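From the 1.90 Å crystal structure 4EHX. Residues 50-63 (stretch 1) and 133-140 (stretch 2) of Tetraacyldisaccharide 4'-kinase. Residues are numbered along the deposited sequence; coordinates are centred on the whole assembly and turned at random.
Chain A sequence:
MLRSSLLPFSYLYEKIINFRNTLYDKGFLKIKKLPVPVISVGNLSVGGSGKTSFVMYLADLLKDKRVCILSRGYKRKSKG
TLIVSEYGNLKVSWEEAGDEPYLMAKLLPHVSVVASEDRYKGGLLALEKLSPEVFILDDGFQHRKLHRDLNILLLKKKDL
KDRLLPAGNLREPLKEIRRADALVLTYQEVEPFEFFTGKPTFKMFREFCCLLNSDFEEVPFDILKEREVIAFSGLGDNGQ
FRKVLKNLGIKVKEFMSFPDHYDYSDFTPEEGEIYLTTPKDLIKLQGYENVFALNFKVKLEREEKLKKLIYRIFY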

# COMPACT_ATOMS: atom_id res chain seq x y z
N GLY A 50 -4.34 0.52 4.36
CA GLY A 50 -3.93 -0.82 4.74
C GLY A 50 -3.48 -1.58 3.50
O GLY A 50 -3.12 -2.76 3.58
N LYS A 51 -3.49 -0.91 2.36
CA LYS A 51 -3.12 -1.57 1.12
C LYS A 51 -1.67 -2.07 1.16
O LYS A 51 -1.38 -3.17 0.70
CB LYS A 51 -3.31 -0.63 -0.08
CG LYS A 51 -2.84 -1.22 -1.38
CD LYS A 51 -2.04 -0.20 -2.18
CE LYS A 51 -0.71 0.09 -1.52
NZ LYS A 51 0.04 1.15 -2.23
N THR A 52 -0.77 -1.25 1.68
CA THR A 52 0.64 -1.64 1.76
C THR A 52 0.79 -2.89 2.62
O THR A 52 1.43 -3.87 2.21
CB THR A 52 1.52 -0.50 2.30
OG1 THR A 52 1.37 0.65 1.45
CG2 THR A 52 2.99 -0.90 2.30
N SER A 53 0.20 -2.87 3.82
CA SER A 53 0.23 -4.05 4.68
C SER A 53 -0.35 -5.28 4.00
O SER A 53 0.17 -6.40 4.14
CB SER A 53 -0.51 -3.80 6.01
OG SER A 53 0.15 -2.83 6.77
N PHE A 54 -1.46 -5.11 3.28
CA PHE A 54 -2.07 -6.25 2.65
C PHE A 54 -1.20 -6.81 1.53
O PHE A 54 -1.13 -8.02 1.34
CB PHE A 54 -3.49 -5.94 2.12
CG PHE A 54 -4.20 -7.17 1.64
CD1 PHE A 54 -4.80 -8.04 2.56
CD2 PHE A 54 -4.22 -7.49 0.30
CE1 PHE A 54 -5.42 -9.20 2.13
CE2 PHE A 54 -4.82 -8.66 -0.13
CZ PHE A 54 -5.43 -9.51 0.78
N VAL A 55 -0.55 -5.94 0.76
CA VAL A 55 0.35 -6.42 -0.29
C VAL A 55 1.46 -7.29 0.31
O VAL A 55 1.76 -8.37 -0.21
CB VAL A 55 0.95 -5.25 -1.12
CG1 VAL A 55 2.01 -5.77 -2.06
CG2 VAL A 55 -0.16 -4.55 -1.91
N MET A 56 2.05 -6.84 1.41
CA MET A 56 3.10 -7.62 2.09
C MET A 56 2.55 -8.97 2.53
O MET A 56 3.19 -10.01 2.36
CB MET A 56 3.60 -6.87 3.32
CG MET A 56 4.35 -5.58 3.01
SD MET A 56 4.54 -4.56 4.50
CE MET A 56 5.63 -5.62 5.45
N TYR A 57 1.37 -8.94 3.11
CA TYR A 57 0.69 -10.14 3.58
C TYR A 57 0.43 -11.12 2.43
O TYR A 57 0.70 -12.32 2.54
CB TYR A 57 -0.61 -9.76 4.28
CG TYR A 57 -1.53 -10.92 4.50
CD1 TYR A 57 -1.36 -11.76 5.61
CD2 TYR A 57 -2.57 -11.19 3.62
CE1 TYR A 57 -2.21 -12.84 5.82
CE2 TYR A 57 -3.42 -12.26 3.82
CZ TYR A 57 -3.24 -13.08 4.91
OH TYR A 57 -4.09 -14.14 5.09
N LEU A 58 -0.10 -10.60 1.33
CA LEU A 58 -0.39 -11.40 0.15
C LEU A 58 0.88 -11.98 -0.47
O LEU A 58 0.92 -13.16 -0.85
CB LEU A 58 -1.13 -10.53 -0.88
CG LEU A 58 -1.44 -11.15 -2.24
CD1 LEU A 58 -2.35 -12.37 -2.06
CD2 LEU A 58 -2.11 -10.08 -3.14
N ALA A 59 1.93 -11.18 -0.55
CA ALA A 59 3.18 -11.67 -1.13
C ALA A 59 3.71 -12.83 -0.30
O ALA A 59 4.25 -13.81 -0.83
CB ALA A 59 4.22 -10.54 -1.25
N ASP A 60 3.53 -12.75 1.02
CA ASP A 60 3.93 -13.83 1.91
C ASP A 60 3.12 -15.12 1.69
O ASP A 60 3.65 -16.22 1.80
CB ASP A 60 3.84 -13.41 3.39
CG ASP A 60 4.26 -14.53 4.33
OD1 ASP A 60 5.48 -14.74 4.47
OD2 ASP A 60 3.38 -15.22 4.91
N LEU A 61 1.84 -14.98 1.37
CA LEU A 61 1.03 -16.15 1.07
C LEU A 61 1.59 -16.85 -0.17
O LEU A 61 1.50 -18.07 -0.30
CB LEU A 61 -0.44 -15.77 0.84
CG LEU A 61 -1.26 -15.29 2.04
CD1 LEU A 61 -2.71 -15.03 1.62
CD2 LEU A 61 -1.19 -16.30 3.19
N LEU A 62 2.18 -16.06 -1.06
CA LEU A 62 2.75 -16.56 -2.32
C LEU A 62 4.26 -16.77 -2.26
O LEU A 62 4.94 -16.69 -3.28
CB LEU A 62 2.43 -15.57 -3.44
CG LEU A 62 0.95 -15.43 -3.81
CD1 LEU A 62 0.65 -14.10 -4.50
CD2 LEU A 62 0.52 -16.62 -4.69
N LYS A 63 4.78 -17.05 -1.07
CA LYS A 63 6.23 -17.17 -0.90
C LYS A 63 6.86 -18.31 -1.72
O LYS A 63 8.07 -18.34 -1.94
CB LYS A 63 6.59 -17.34 0.57
CG LYS A 63 6.06 -18.60 1.20
CD LYS A 63 6.49 -18.68 2.67
CE LYS A 63 5.95 -19.97 3.29
NZ LYS A 63 6.32 -20.14 4.73
N GLU A 133 6.18 -15.66 -11.80
CA GLU A 133 5.07 -16.60 -11.93
C GLU A 133 3.72 -15.95 -11.64
O GLU A 133 2.69 -16.49 -12.01
CB GLU A 133 5.29 -17.77 -10.99
CG GLU A 133 6.45 -18.63 -11.44
CD GLU A 133 6.84 -19.67 -10.42
OE1 GLU A 133 7.08 -19.30 -9.26
OE2 GLU A 133 6.89 -20.85 -10.78
N VAL A 134 3.73 -14.81 -10.96
CA VAL A 134 2.48 -14.13 -10.62
C VAL A 134 2.75 -12.65 -10.41
O VAL A 134 3.83 -12.28 -9.93
CB VAL A 134 1.81 -14.74 -9.35
CG1 VAL A 134 2.78 -14.71 -8.14
CG2 VAL A 134 0.48 -14.04 -9.03
N PHE A 135 1.81 -11.79 -10.81
CA PHE A 135 1.90 -10.36 -10.55
C PHE A 135 0.90 -9.92 -9.50
O PHE A 135 -0.22 -10.42 -9.44
CB PHE A 135 1.61 -9.55 -11.81
CG PHE A 135 2.65 -9.68 -12.85
CD1 PHE A 135 3.87 -9.05 -12.70
CD2 PHE A 135 2.40 -10.42 -14.00
CE1 PHE A 135 4.85 -9.16 -13.69
CE2 PHE A 135 3.37 -10.54 -14.99
CZ PHE A 135 4.60 -9.89 -14.83
N ILE A 136 1.32 -8.97 -8.67
CA ILE A 136 0.38 -8.31 -7.78
C ILE A 136 0.35 -6.84 -8.19
O ILE A 136 1.40 -6.19 -8.29
CB ILE A 136 0.83 -8.40 -6.30
CG1 ILE A 136 0.81 -9.85 -5.80
CG2 ILE A 136 -0.04 -7.51 -5.41
CD1 ILE A 136 1.59 -10.03 -4.48
N LEU A 137 -0.84 -6.30 -8.45
CA LEU A 137 -0.92 -4.88 -8.72
C LEU A 137 -1.09 -4.22 -7.36
O LEU A 137 -2.05 -4.52 -6.63
CB LEU A 137 -2.14 -4.53 -9.59
CG LEU A 137 -2.42 -5.41 -10.82
CD1 LEU A 137 -3.56 -4.78 -11.67
CD2 LEU A 137 -1.16 -5.56 -11.68
N ASP A 138 -0.17 -3.35 -7.00
CA ASP A 138 -0.44 -2.59 -5.80
C ASP A 138 -1.23 -1.37 -6.29
O ASP A 138 -0.83 -0.65 -7.20
CB ASP A 138 0.82 -2.26 -4.99
CG ASP A 138 1.65 -1.19 -5.63
OD1 ASP A 138 1.46 -0.96 -6.83
OD2 ASP A 138 2.51 -0.59 -4.93
N ASP A 139 -2.39 -1.18 -5.71
CA ASP A 139 -3.23 -0.09 -6.12
C ASP A 139 -3.70 -0.23 -7.57
O ASP A 139 -3.51 0.66 -8.40
CB ASP A 139 -2.52 1.25 -5.89
CG ASP A 139 -3.50 2.39 -5.79
OD1 ASP A 139 -4.64 2.10 -5.36
OD2 ASP A 139 -3.17 3.53 -6.16
N GLY A 140 -4.35 -1.35 -7.87
CA GLY A 140 -4.71 -1.64 -9.24
C GLY A 140 -6.20 -1.68 -9.52
O GLY A 140 -6.59 -2.00 -10.64
O HOH W 1 2.54 1.52 -3.36

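Helix 51-61 packs against strand 134-138, running almost antiparallel to it at 173°. The axes come within 9.7 Å, a separation filled by side chains. No direct hydrogen bond joins the two stretches. Most of the contacts are between apolar side chains.

The strand alternates. Val134, Ile136 and Asp138 point their CA-to-CB bonds toward the helix; Phe135 and Leu137 point away. In stretch 1, Lys51, Val55, Leu58 and Leu62 point toward the strand, spaced three or four residues apart. One side of stretch 1 therefore meets one face of the strand.

Ile136 is the main bump. It has the largest covered area of any residue in the contact. Its CD1 enters a hollow lined by Leu58, Ala59 and Leu62. Leu58 CG lies 3.9 Å from Ile136 CD1, Ala59 CB lies 4.2 Å from it, and Leu62 CD1 also lies 4.2 Å from it. Ala59 has a short side chain, and Ile136 CD1 comes as near as 4.1 Å to Ala59 CA. Ile136 CG2 lies near both Leu58 and Val55, 4.0 Å from Leu58 CD2 and 4.3 Å from Val55 CG1.

Val55 sits between two strand residues. Its second methyl, Val55 CG2, packs 4.0 Å from Asp138 CB. At the other end, Leu62 CD1 reaches Val134 CG1 at 4.3 Å, so this one methyl touches both Val134 and Ile136.

The polar end is built around Lys51. Its aliphatic part lies over the backbone where the strand ends, with Lys51 CD 3.7 Å from Asp139 N and 4.0 Å from Asp139 CB. Lys51 NZ is 4.1 Å from Asp138 OD2, too far for a salt bridge. Water 1 fills the gap. The O of water 1 accepts from Lys51 NZ at 2.8 Å and donates to Asp138 OD2 at 2.6 Å.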